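Local coordinates for protein endoglycosidase (Bacteroides thetaiotaomicron, PDB 6Q64) that probably hydrolyses O-glycosidic bonds in complex N-glycans as a family 18 glycoside hydrolase built on a TIM barrel, at residues G105-L110 with L131-Q136; G126-L131 with N181-D186; I135-D140 with S196-N201; F74-N79 with I252-W257. The protein carries 1 engineered substitution. One frame throughout, in Å; residues are numbered along the deposited sequence.

Contact 1. Residues G105-L110 with L131-Q136; sequences GTRGYL and LCWIIQ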
loop_
_atom_site.group_PDB
_atom_site.type_symbol
_atom_site.label_atom_id
_atom_site.label_comp_id
_atom_site.label_asym_id
_atom_site.label_seq_id
_atom_site.Cartn_x
_atom_site.Cartn_y
_atom_site.Cartn_z
ATOM N N GLY A 105 2.069 8.441 -8.158
ATOM C CA GLY A 105 2.449 9.289 -9.295
ATOM C C GLY A 105 3.566 8.682 -10.124
ATOM O O GLY A 105 3.520 8.845 -11.372
ATOM N N THR A 106 4.550 8.024 -9.502
ATOM C CA THR A 106 5.753 7.560 -10.241
ATOM C C THR A 106 5.361 6.363 -11.093
ATOM O O THR A 106 4.545 5.586 -10.624
ATOM C CB THR A 106 6.920 7.210 -9.320
ATOM O OG1 THR A 106 6.501 6.011 -8.671
ATOM C CG2 THR A 106 7.281 8.337 -8.369
ATOM N N ARG A 107 5.917 6.253 -12.296
ATOM C CA ARG A 107 5.492 5.288 -13.346
ATOM C C ARG A 107 6.708 4.474 -13.775
ATOM O O ARG A 107 6.732 3.274 -13.534
ATOM C CB ARG A 107 4.853 6.030 -14.533
ATOM C CG ARG A 107 3.510 5.463 -14.984
ATOM C CD ARG A 107 2.581 5.152 -13.806
ATOM N NE ARG A 107 1.537 6.140 -13.539
ATOM C CZ ARG A 107 1.073 6.484 -12.330
ATOM N NH1 ARG A 107 1.565 5.964 -11.213
ATOM N NH2 ARG A 107 0.109 7.381 -12.242
ATOM N N GLY A 108 7.684 5.131 -14.383
ATOM C CA GLY A 108 8.937 4.495 -14.807
ATOM C C GLY A 108 10.042 5.521 -14.834
ATOM O O GLY A 108 10.019 6.430 -13.977
ATOM N N TYR A 109 10.980 5.352 -15.763
ATOM C CA TYR A 109 12.125 6.268 -15.981
ATOM C C TYR A 109 12.711 6.753 -14.639
ATOM O O TYR A 109 12.797 7.984 -14.487
ATOM C CB TYR A 109 11.624 7.462 -16.792
ATOM C CG TYR A 109 11.173 7.180 -18.206
ATOM C CD1 TYR A 109 12.105 6.909 -19.198
ATOM C CD2 TYR A 109 9.840 7.284 -18.583
ATOM C CE1 TYR A 109 11.730 6.710 -20.517
ATOM C CE2 TYR A 109 9.446 7.084 -19.898
ATOM C CZ TYR A 109 10.396 6.794 -20.864
ATOM O OH TYR A 109 10.051 6.578 -22.162
ATOM N N LEU A 110 13.083 5.856 -13.704
ATOM C CA LEU A 110 13.665 6.217 -12.374
ATOM C C LEU A 110 15.097 6.771 -12.522
ATOM O O LEU A 110 15.880 6.224 -13.335
ATOM C CB LEU A 110 13.688 4.994 -11.450
ATOM C CG LEU A 110 12.337 4.402 -11.018
ATOM C CD1 LEU A 110 12.540 3.359 -9.924
ATOM C CD2 LEU A 110 11.340 5.455 -10.541
ATOM N N LEU A 131 4.490 -0.199 -7.209
ATOM C CA LEU A 131 3.791 0.584 -8.249
ATOM C C LEU A 131 2.309 0.603 -7.902
ATOM O O LEU A 131 1.879 -0.278 -7.195
ATOM C CB LEU A 131 4.052 -0.023 -9.624
ATOM C CG LEU A 131 5.310 0.512 -10.292
ATOM C CD1 LEU A 131 5.248 0.304 -11.796
ATOM C CD2 LEU A 131 5.519 1.990 -9.966
ATOM N N CYS A 132 1.589 1.591 -8.408
ATOM C CA CYS A 132 0.213 1.915 -8.010
ATOM C C CYS A 132 -0.415 2.854 -9.023
ATOM O O CYS A 132 0.275 3.751 -9.467
ATOM C CB CYS A 132 0.182 2.661 -6.696
ATOM S SG CYS A 132 -1.512 3.091 -6.252
ATOM N N TRP A 133 -1.689 2.649 -9.325
ATOM C CA TRP A 133 -2.498 3.450 -10.279
ATOM C C TRP A 133 -3.832 2.743 -10.485
ATOM O O TRP A 133 -3.880 1.530 -10.267
ATOM C CB TRP A 133 -1.776 3.682 -11.607
ATOM C CG TRP A 133 -1.607 2.505 -12.522
ATOM C CD1 TRP A 133 -2.593 1.858 -13.201
ATOM C CD2 TRP A 133 -0.369 1.921 -12.982
ATOM N NE1 TRP A 133 -2.065 0.891 -14.015
ATOM C CE2 TRP A 133 -0.701 0.898 -13.895
ATOM C CE3 TRP A 133 0.987 2.123 -12.686
ATOM C CZ2 TRP A 133 0.265 0.099 -14.514
ATOM C CZ3 TRP A 133 1.943 1.340 -13.303
ATOM C CH2 TRP A 133 1.586 0.342 -14.211
ATOM N N ILE A 134 -4.847 3.515 -10.866
ATOM C CA ILE A 134 -6.269 3.087 -10.961
ATOM C C ILE A 134 -6.372 2.050 -12.072
ATOM O O ILE A 134 -5.801 2.264 -13.146
ATOM C CB ILE A 134 -7.231 4.263 -11.209
ATOM C CG1 ILE A 134 -7.495 5.054 -9.926
ATOM C CG2 ILE A 134 -8.531 3.768 -11.841
ATOM C CD1 ILE A 134 -8.135 6.410 -10.169
ATOM N N ILE A 135 -7.083 0.958 -11.803
ATOM C CA ILE A 135 -7.426 -0.012 -12.873
ATOM C C ILE A 135 -8.927 0.081 -13.151
ATOM O O ILE A 135 -9.777 -0.029 -12.185
ATOM C CB ILE A 135 -6.821 -1.386 -12.571
ATOM C CG1 ILE A 135 -5.319 -1.244 -12.823
ATOM C CG2 ILE A 135 -7.442 -2.477 -13.421
ATOM C CD1 ILE A 135 -4.487 -2.396 -12.388
ATOM N N GLN A 136 -9.158 0.477 -14.410
ATOM C CA GLN A 136 -10.429 0.913 -15.033
ATOM C C GLN A 136 -10.489 0.211 -16.384
ATOM O O GLN A 136 -11.282 -0.738 -16.488
ATOM C CB GLN A 136 -10.478 2.438 -15.161
ATOM C CG GLN A 136 -11.469 2.957 -16.200
ATOM C CD GLN A 136 -12.071 4.296 -15.834
ATOM O OE1 GLN A 136 -12.463 4.540 -14.691
ATOM N NE2 GLN A 136 -12.158 5.181 -16.815
#
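R107 lays its aliphatic tail against the six-membered part of the W133 indole, with R107 CD 3.6 Å from W133 CE3. Its CB points away from the strand, but the chain bends at chi2 (45°), bringing CD back onto the tryptophan. The guanidinium and indole planes stand 61° apart, so this is no parallel stack. One face of the guanidinium receives W133 CB, toward the rim; over the centre of the opposite face lies G105 O, 3.4 Å above the plane. R107 NH1 is 3.1 Å from C132 O, at an angle too poor for a hydrogen bond, and makes a weak bond to T106 O within its own loop. The firmer polar anchor is Q141, whose OE1 accepts from R107 NE. Beside the arginine, L131 packs its branches against backbone oxygens: CD1 is 3.7 Å from R107 O and CD2 is 3.8 Å from T106 O. W133 also meets F185 edge-to-face, and its NE1 makes a weak bond to Y169 OH. In this beta-alpha-beta unit of the TIM barrel, the loop from strand 100-102 to helix 112-123 lies against the next strand, 128-135, whose L131 and W133 also touch helix 162-179.

Contact 2. Residues G126-L131 with N181-D186; sequences GGKALL and NLDGFD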
loop_
_atom_site.group_PDB
_atom_site.type_symbol
_atom_site.label_atom_id
_atom_site.label_comp_id
_atom_site.label_asym_id
_atom_site.label_seq_id
_atom_site.Cartn_x
_atom_site.Cartn_y
_atom_site.Cartn_z
ATOM N N GLY A 126 13.777 -3.033 6.118
ATOM C CA GLY A 126 13.212 -4.214 5.423
ATOM C C GLY A 126 12.138 -3.828 4.426
ATOM O O GLY A 126 11.115 -4.552 4.344
ATOM N N GLY A 127 12.291 -2.681 3.771
ATOM C CA GLY A 127 11.135 -1.936 3.227
ATOM C C GLY A 127 10.747 -2.423 1.852
ATOM O O GLY A 127 11.604 -3.069 1.181
ATOM N N LYS A 128 9.518 -2.120 1.427
ATOM C CA LYS A 128 9.009 -2.529 0.087
ATOM C C LYS A 128 8.231 -1.386 -0.571
ATOM O O LYS A 128 7.350 -0.736 0.091
ATOM C CB LYS A 128 8.110 -3.758 0.213
ATOM C CG LYS A 128 8.817 -5.055 0.565
ATOM C CD LYS A 128 7.839 -6.193 0.717
ATOM C CE LYS A 128 8.418 -7.391 1.433
ATOM N NZ LYS A 128 9.554 -7.941 0.671
ATOM N N ALA A 129 8.483 -1.183 -1.859
ATOM C CA ALA A 129 7.835 -0.111 -2.635
ATOM C C ALA A 129 7.029 -0.717 -3.777
ATOM O O ALA A 129 7.571 -1.576 -4.529
ATOM C CB ALA A 129 8.873 0.859 -3.129
ATOM N N LEU A 130 5.777 -0.270 -3.898
ATOM C CA LEU A 130 4.811 -0.798 -4.890
ATOM C C LEU A 130 4.556 0.240 -5.965
ATOM O O LEU A 130 4.285 1.388 -5.610
ATOM C CB LEU A 130 3.488 -1.086 -4.179
ATOM C CG LEU A 130 3.547 -2.120 -3.071
ATOM C CD1 LEU A 130 2.139 -2.491 -2.673
ATOM C CD2 LEU A 130 4.337 -3.352 -3.506
ATOM N N LEU A 131 4.490 -0.199 -7.209
ATOM C CA LEU A 131 3.791 0.584 -8.249
ATOM C C LEU A 131 2.309 0.603 -7.902
ATOM O O LEU A 131 1.879 -0.278 -7.195
ATOM C CB LEU A 131 4.052 -0.023 -9.624
ATOM C CG LEU A 131 5.310 0.512 -10.292
ATOM C CD1 LEU A 131 5.248 0.304 -11.796
ATOM C CD2 LEU A 131 5.519 1.990 -9.966
ATOM N N ASN A 181 13.364 -3.164 -10.185
ATOM C CA ASN A 181 13.382 -4.098 -9.016
ATOM C C ASN A 181 12.418 -3.653 -7.890
ATOM O O ASN A 181 12.712 -3.945 -6.706
ATOM C CB ASN A 181 14.818 -4.361 -8.547
ATOM C CG ASN A 181 14.886 -5.250 -7.321
ATOM O OD1 ASN A 181 14.372 -6.361 -7.311
ATOM N ND2 ASN A 181 15.464 -4.746 -6.246
ATOM N N LEU A 182 11.259 -3.074 -8.213
ATOM C CA LEU A 182 10.227 -2.725 -7.199
ATOM C C LEU A 182 9.614 -4.008 -6.592
ATOM O O LEU A 182 9.875 -5.113 -7.118
ATOM C CB LEU A 182 9.190 -1.822 -7.871
ATOM C CG LEU A 182 9.687 -0.409 -8.198
ATOM C CD1 LEU A 182 8.900 0.237 -9.335
ATOM C CD2 LEU A 182 9.632 0.484 -6.967
ATOM N N ASP A 183 8.866 -3.905 -5.490
ATOM C CA ASP A 183 8.475 -5.104 -4.694
ATOM C C ASP A 183 7.018 -5.483 -4.963
ATOM O O ASP A 183 6.554 -6.419 -4.322
ATOM C CB ASP A 183 8.718 -4.925 -3.194
ATOM C CG ASP A 183 10.018 -4.202 -2.897
ATOM O OD1 ASP A 183 10.002 -2.940 -2.927
ATOM O OD2 ASP A 183 11.044 -4.899 -2.680
ATOM N N GLY A 184 6.332 -4.821 -5.886
ATOM C CA GLY A 184 5.093 -5.390 -6.437
ATOM C C GLY A 184 4.121 -4.339 -6.927
ATOM O O GLY A 184 4.559 -3.309 -7.457
ATOM N N PHE A 185 2.823 -4.601 -6.787
ATOM C CA PHE A 185 1.782 -3.747 -7.396
ATOM C C PHE A 185 0.612 -3.575 -6.439
ATOM O O PHE A 185 0.361 -4.449 -5.564
ATOM C CB PHE A 185 1.339 -4.327 -8.738
ATOM C CG PHE A 185 0.516 -3.361 -9.539
ATOM C CD1 PHE A 185 1.112 -2.333 -10.244
ATOM C CD2 PHE A 185 -0.868 -3.439 -9.535
ATOM C CE1 PHE A 185 0.346 -1.422 -10.958
ATOM C CE2 PHE A 185 -1.634 -2.529 -10.253
ATOM C CZ PHE A 185 -1.025 -1.513 -10.960
ATOM N N ASP A 186 -0.060 -2.447 -6.631
ATOM C CA ASP A 186 -1.220 -1.976 -5.852
ATOM C C ASP A 186 -2.306 -1.640 -6.856
ATOM O O ASP A 186 -2.221 -0.566 -7.466
ATOM C CB ASP A 186 -0.927 -0.718 -5.037
ATOM C CG ASP A 186 -2.103 -0.164 -4.238
ATOM O OD1 ASP A 186 -3.249 -0.260 -4.682
ATOM O OD2 ASP A 186 -1.859 0.380 -3.174
#
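D183 grips both backbone polar atoms of A129. The A129 N-H points almost straight (169°) at D183 OD1, 2.6 Å away, reaching the oxygen on its anti side and 33° out of the carboxylate plane. In return D183 N donates to A129 O at 2.8 Å. Farther along, ordinary parallel pairing takes over: L131 N bonds G184 O at 3.1 Å, and D186 N makes a weak bond to L131 O. Q122 adds a weak bond to D183 OD1, while the methylenes of K128 cross the aspartate at about a right angle, CB to CB 3.7 Å. On one face of the sheet L130 CD2 presses on the backbone of G184, 3.4 Å from its N, where there is no side chain to intervene. On the other, L182 CD1 lies 3.7 Å from L131 CG, the two leucines again crossing at about a right angle, and L131 CB meets F185 CD1 at 3.8 Å. D186 keeps its CB near L131 O and bonds S102 OG through OD2. These are neighbouring parallel strands of a TIM barrel, and the run D183-G184-F185-D186 matches the start of the DGxDxDxE signature of family 18 glycoside hydrolases.

Contact 3. Residues I135-D140 with S196-N201; sequences IQDLGD and SGTLAN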
loop_
_atom_site.group_PDB
_atom_site.type_symbol
_atom_site.label_atom_id
_atom_site.label_comp_id
_atom_site.label_asym_id
_atom_site.label_seq_id
_atom_site.Cartn_x
_atom_site.Cartn_y
_atom_site.Cartn_z
ATOM N N ILE A 135 -7.083 0.958 -11.803
ATOM C CA ILE A 135 -7.426 -0.012 -12.873
ATOM C C ILE A 135 -8.927 0.081 -13.151
ATOM O O ILE A 135 -9.777 -0.029 -12.185
ATOM C CB ILE A 135 -6.821 -1.386 -12.571
ATOM C CG1 ILE A 135 -5.319 -1.244 -12.823
ATOM C CG2 ILE A 135 -7.442 -2.477 -13.421
ATOM C CD1 ILE A 135 -4.487 -2.396 -12.388
ATOM N N GLN A 136 -9.158 0.477 -14.410
ATOM C CA GLN A 136 -10.429 0.913 -15.033
ATOM C C GLN A 136 -10.489 0.211 -16.384
ATOM O O GLN A 136 -11.282 -0.738 -16.488
ATOM C CB GLN A 136 -10.478 2.438 -15.161
ATOM C CG GLN A 136 -11.469 2.957 -16.200
ATOM C CD GLN A 136 -12.071 4.296 -15.834
ATOM O OE1 GLN A 136 -12.463 4.540 -14.691
ATOM N NE2 GLN A 136 -12.158 5.181 -16.815
ATOM N N ASP A 137 -9.644 0.605 -17.342
ATOM C CA ASP A 137 -9.691 0.022 -18.715
ATOM C C ASP A 137 -8.495 -0.907 -18.923
ATOM O O ASP A 137 -7.501 -0.751 -18.189
ATOM C CB ASP A 137 -9.824 1.111 -19.782
ATOM C CG ASP A 137 -11.122 1.889 -19.629
ATOM O OD1 ASP A 137 -12.203 1.263 -19.680
ATOM O OD2 ASP A 137 -11.047 3.104 -19.405
ATOM N N LEU A 138 -8.631 -1.855 -19.856
ATOM C CA LEU A 138 -7.609 -2.887 -20.162
ATOM C C LEU A 138 -6.258 -2.199 -20.337
ATOM O O LEU A 138 -5.357 -2.447 -19.525
ATOM C CB LEU A 138 -8.004 -3.653 -21.426
ATOM C CG LEU A 138 -6.898 -4.490 -22.075
ATOM C CD1 LEU A 138 -6.171 -5.363 -21.069
ATOM C CD2 LEU A 138 -7.458 -5.351 -23.194
ATOM N N GLY A 139 -6.121 -1.365 -21.356
ATOM C CA GLY A 139 -4.932 -0.509 -21.501
ATOM C C GLY A 139 -5.037 0.680 -20.570
ATOM O O GLY A 139 -5.960 1.503 -20.781
ATOM N N ASP A 140 -4.168 0.763 -19.567
ATOM C CA ASP A 140 -4.190 1.906 -18.626
ATOM C C ASP A 140 -2.758 2.177 -18.175
ATOM O O ASP A 140 -2.220 1.321 -17.462
ATOM C CB ASP A 140 -5.153 1.665 -17.459
ATOM C CG ASP A 140 -6.484 2.414 -17.564
ATOM O OD1 ASP A 140 -6.840 2.871 -18.661
ATOM O OD2 ASP A 140 -7.170 2.526 -16.539
ATOM N N SER A 196 -15.066 2.717 -13.486
ATOM C CA SER A 196 -15.613 1.493 -14.111
ATOM C C SER A 196 -15.240 1.475 -15.593
ATOM O O SER A 196 -15.363 2.536 -16.218
ATOM C CB SER A 196 -17.091 1.457 -13.920
ATOM O OG SER A 196 -17.481 0.143 -13.583
ATOM N N GLY A 197 -14.806 0.332 -16.133
ATOM C CA GLY A 197 -14.270 0.259 -17.509
ATOM C C GLY A 197 -14.327 -1.136 -18.105
ATOM O O GLY A 197 -15.229 -1.901 -17.733
ATOM N N THR A 198 -13.375 -1.457 -18.983
ATOM C CA THR A 198 -13.331 -2.718 -19.763
ATOM C C THR A 198 -12.626 -3.811 -18.947
ATOM O O THR A 198 -12.333 -4.886 -19.516
ATOM C CB THR A 198 -12.675 -2.493 -21.134
ATOM O OG1 THR A 198 -11.266 -2.320 -20.969
ATOM C CG2 THR A 198 -13.251 -1.302 -21.871
ATOM N N LEU A 199 -12.333 -3.527 -17.685
ATOM C CA LEU A 199 -11.841 -4.496 -16.666
ATOM C C LEU A 199 -12.680 -4.324 -15.397
ATOM O O LEU A 199 -13.150 -5.320 -14.851
ATOM C CB LEU A 199 -10.365 -4.234 -16.337
ATOM C CG LEU A 199 -9.321 -4.719 -17.338
ATOM C CD1 LEU A 199 -7.944 -4.256 -16.896
ATOM C CD2 LEU A 199 -9.322 -6.227 -17.499
ATOM N N ALA A 200 -12.777 -3.104 -14.886
ATOM C CA ALA A 200 -13.401 -2.829 -13.578
ATOM C C ALA A 200 -14.905 -2.748 -13.799
ATOM O O ALA A 200 -15.311 -2.027 -14.756
ATOM C CB ALA A 200 -12.839 -1.564 -12.961
ATOM N N ASN A 201 -15.654 -3.479 -12.962
ATOM C CA ASN A 201 -17.144 -3.516 -12.899
ATOM C C ASN A 201 -17.559 -3.874 -11.466
ATOM O O ASN A 201 -16.659 -4.234 -10.626
ATOM C CB ASN A 201 -17.738 -4.540 -13.862
ATOM C CG ASN A 201 -17.295 -5.950 -13.519
ATOM O OD1 ASN A 201 -16.825 -6.226 -12.409
ATOM N ND2 ASN A 201 -17.401 -6.855 -14.470
#
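L199 reaches across to I135 and L138, joining the loops that follow strands 128-135 and 184-189 of the TIM barrel. Its chi1 (-78°) sets CG beside the backbone N and anti to the carbonyl carbon; from there CD1 lies 3.9 Å from I135 CG2, the side chains meeting at a slant, and 3.6 Å from L138 CA. A200 also turns its methyl toward the other loop, its CB 3.5 Å from I135 O. Helix 162-179 touches L138 and L199 through V166, and M213 of helix 211-224 packs on I135 and L199. Next to this apolar patch the side chains of D137 and T198 exchange bonds with each other's loop. D137 OD1 accepts from T198 N at 3.0 Å on its anti side, and T198 OG1 accepts from L138 N in a fairly straight bond (161°). The T198 rotamer sets OG1 between its backbone N and carbonyl carbon, facing L138, and leaves CG2 3.5 Å from D137 OD1. The Q136 side chain packs CG and CD against S196 O, and its carbonyl oxygen is gripped by two successive amides, L199 N in the carbonyl plane and A200 N tilted 16° from it, both at 3.2 Å. G197, with no side chain in the way, brings its CA to 3.3 Å from that same Q136 O.

Contact 4. Residues F74-N79 with I252-W257; sequences FGWFGN and IYQAYW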
loop_
_atom_site.group_PDB
_atom_site.type_symbol
_atom_site.label_atom_id
_atom_site.label_comp_id
_atom_site.label_asym_id
_atom_site.label_seq_id
_atom_site.Cartn_x
_atom_site.Cartn_y
_atom_site.Cartn_z
ATOM N N PHE A 74 1.928 1.797 6.456
ATOM C CA PHE A 74 1.832 1.923 4.992
ATOM C C PHE A 74 1.535 3.388 4.651
ATOM O O PHE A 74 1.137 4.191 5.525
ATOM C CB PHE A 74 0.755 0.946 4.506
ATOM C CG PHE A 74 0.168 1.255 3.146
ATOM C CD1 PHE A 74 0.760 0.768 1.996
ATOM C CD2 PHE A 74 -0.965 2.039 3.032
ATOM C CE1 PHE A 74 0.243 1.080 0.754
ATOM C CE2 PHE A 74 -1.475 2.353 1.790
ATOM C CZ PHE A 74 -0.863 1.883 0.654
ATOM N N GLY A 75 1.699 3.749 3.385
ATOM C CA GLY A 75 1.096 4.989 2.869
ATOM C C GLY A 75 1.279 5.096 1.367
ATOM O O GLY A 75 2.099 4.343 0.757
ATOM N N TRP A 76 0.642 6.142 0.826
ATOM C CA TRP A 76 0.847 6.608 -0.560
ATOM C C TRP A 76 1.847 7.755 -0.528
ATOM O O TRP A 76 1.431 8.874 -0.174
ATOM C CB TRP A 76 -0.502 6.989 -1.179
ATOM C CG TRP A 76 -1.304 5.773 -1.518
ATOM C CD1 TRP A 76 -1.055 4.888 -2.524
ATOM C CD2 TRP A 76 -2.433 5.262 -0.793
ATOM N NE1 TRP A 76 -1.961 3.865 -2.481
ATOM C CE2 TRP A 76 -2.823 4.071 -1.436
ATOM C CE3 TRP A 76 -3.164 5.710 0.312
ATOM C CZ2 TRP A 76 -3.919 3.328 -1.010
ATOM C CZ3 TRP A 76 -4.240 4.971 0.743
ATOM C CH2 TRP A 76 -4.606 3.795 0.089
ATOM N N PHE A 77 3.093 7.458 -0.908
ATOM C CA PHE A 77 4.266 8.376 -0.941
ATOM C C PHE A 77 4.350 9.139 -2.267
ATOM O O PHE A 77 4.717 8.556 -3.333
ATOM C CB PHE A 77 5.537 7.556 -0.732
ATOM C CG PHE A 77 6.775 8.360 -0.422
ATOM C CD1 PHE A 77 6.765 9.340 0.555
ATOM C CD2 PHE A 77 7.967 8.112 -1.078
ATOM C CE1 PHE A 77 7.911 10.054 0.854
ATOM C CE2 PHE A 77 9.112 8.825 -0.770
ATOM C CZ PHE A 77 9.076 9.800 0.183
ATOM N N GLY A 78 4.046 10.435 -2.212
ATOM C CA GLY A 78 4.181 11.358 -3.360
ATOM C C GLY A 78 5.473 12.162 -3.311
ATOM O O GLY A 78 6.006 12.323 -2.203
ATOM N N ASN A 79 5.932 12.652 -4.475
ATOM C CA ASN A 79 7.129 13.518 -4.693
ATOM C C ASN A 79 8.375 12.724 -4.312
ATOM O O ASN A 79 9.230 13.260 -3.570
ATOM C CB ASN A 79 7.101 14.836 -3.897
ATOM C CG ASN A 79 5.809 15.629 -4.012
ATOM O OD1 ASN A 79 4.867 15.459 -3.218
ATOM N ND2 ASN A 79 5.778 16.534 -4.979
ATOM N N ILE A 252 -6.852 -2.910 1.142
ATOM C CA ILE A 252 -6.512 -1.536 1.617
ATOM C C ILE A 252 -7.711 -0.648 1.371
ATOM O O ILE A 252 -8.136 -0.519 0.189
ATOM C CB ILE A 252 -5.252 -0.964 0.933
ATOM C CG1 ILE A 252 -4.097 -1.968 0.952
ATOM C CG2 ILE A 252 -4.872 0.356 1.566
ATOM C CD1 ILE A 252 -2.799 -1.403 0.439
ATOM N N TYR A 253 -8.230 -0.070 2.434
ATOM C CA TYR A 253 -9.447 0.758 2.348
ATOM C C TYR A 253 -9.075 2.212 2.634
ATOM O O TYR A 253 -8.259 2.501 3.503
ATOM C CB TYR A 253 -10.549 0.248 3.282
ATOM C CG TYR A 253 -10.992 -1.187 3.088
ATOM C CD1 TYR A 253 -10.252 -2.232 3.589
ATOM C CD2 TYR A 253 -12.180 -1.504 2.468
ATOM C CE1 TYR A 253 -10.672 -3.542 3.454
ATOM C CE2 TYR A 253 -12.600 -2.809 2.302
ATOM C CZ TYR A 253 -11.853 -3.838 2.810
ATOM O OH TYR A 253 -12.259 -5.139 2.731
ATOM N N GLN A 254 -9.697 3.085 1.855
ATOM C CA GLN A 254 -9.773 4.532 2.062
ATOM C C GLN A 254 -10.847 4.805 3.106
ATOM O O GLN A 254 -11.929 5.179 2.711
ATOM C CB GLN A 254 -10.119 5.198 0.734
ATOM C CG GLN A 254 -8.941 5.335 -0.203
ATOM C CD GLN A 254 -8.768 4.198 -1.170
ATOM O OE1 GLN A 254 -9.395 4.148 -2.225
ATOM N NE2 GLN A 254 -7.836 3.322 -0.861
ATOM N N ALA A 255 -10.521 4.729 4.392
ATOM C CA ALA A 255 -11.445 5.091 5.502
ATOM C C ALA A 255 -11.332 6.585 5.833
ATOM O O ALA A 255 -11.256 6.937 7.032
ATOM C CB ALA A 255 -11.153 4.253 6.729
ATOM N N TYR A 256 -11.360 7.438 4.817
ATOM C CA TYR A 256 -11.080 8.889 4.978
ATOM C C TYR A 256 -12.180 9.556 5.840
ATOM O O TYR A 256 -11.835 10.167 6.884
ATOM C CB TYR A 256 -10.926 9.561 3.610
ATOM C CG TYR A 256 -9.883 9.023 2.646
ATOM C CD1 TYR A 256 -8.758 8.312 3.038
ATOM C CD2 TYR A 256 -10.003 9.323 1.299
ATOM C CE1 TYR A 256 -7.803 7.901 2.110
ATOM C CE2 TYR A 256 -9.065 8.917 0.361
ATOM C CZ TYR A 256 -7.945 8.215 0.763
ATOM O OH TYR A 256 -7.070 7.825 -0.228
ATOM N N TRP A 257 -13.466 9.451 5.461
ATOM C CA TRP A 257 -14.541 10.317 6.031
ATOM C C TRP A 257 -15.427 9.564 7.032
ATOM O O TRP A 257 -16.444 10.133 7.464
ATOM C CB TRP A 257 -15.376 10.956 4.915
ATOM C CG TRP A 257 -14.529 11.340 3.747
ATOM C CD1 TRP A 257 -14.598 10.883 2.462
ATOM C CD2 TRP A 257 -13.399 12.218 3.803
ATOM N NE1 TRP A 257 -13.594 11.424 1.705
ATOM C CE2 TRP A 257 -12.850 12.263 2.499
ATOM C CE3 TRP A 257 -12.821 12.979 4.825
ATOM C CZ2 TRP A 257 -11.754 13.064 2.191
ATOM C CZ3 TRP A 257 -11.717 13.736 4.525
ATOM C CH2 TRP A 257 -11.206 13.785 3.226
#
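I252 reaches from its strand toward the aromatic pair F74 and W76, and its two branches divide the work. From CB, which points at the opposite segment, CG2 leaves anti to the backbone N and enters the angle between the rings, 3.8 Å from W76 CH2 and 3.9 Å from F74 CE2. CG1 departs beside the backbone N (chi1 -48°) and carries the terminal CD1, which sits over one face of F74, offset toward the rim, in a CH-pi contact 4.1 Å from the ring centroid and 23° off the normal. F74 and I252 meet tip to tip, whereas W76 and I252 run antiparallel alongside each other. The two aromatic side chains also touch: F74 CZ stands over one face of W76, while W76 CZ2 lies in plane at the edge of F74. Beyond the isoleucine, Q254 brings NE2 to 3.4 Å from W76 CH2, amide and indole planes nearly perpendicular at 82°; the amide is held by a hydrogen bond from NE2 to D234 OD1. Y256 OH approaches W76 CZ3 less closely, at 4.1 Å, and the Y256 ring rests its face on Q254 CB. The axes of segments 74-76 and 252-254 come no closer than 10.4 Å, and these strands are not sheet neighbours; the side chains span the barrel interior, as in a TIM-barrel core. Q254 OE1 also comes close to that of Q190, an engineered residue at the position where family 18 enzymes carry the catalytic glutamate of their signature, which places this contact beside the probable active site.

Overall arrangement
From the N terminus, strand 72-76 opens contact 4, which closes only at strand 251-254; its long loop encloses the other three. Inside it, contact 1 closes the short excursion through helix 112-123, bringing the loop after strand 100-102 onto strand 128-135. Contact 2 starts before that loop is finished, so the two cross; they share L131, and contact 2 pairs strand 128-135 with 184-189. Contact 3 begins where contact 1 ends, sharing I135 and Q136, crosses contact 2, and ties the loops beyond those same two strands. Contacts 1, 2 and 4 touch around C132, D186 and W76, whereas contacts 3 and 4 stay about 10 Å apart at their nearest atoms.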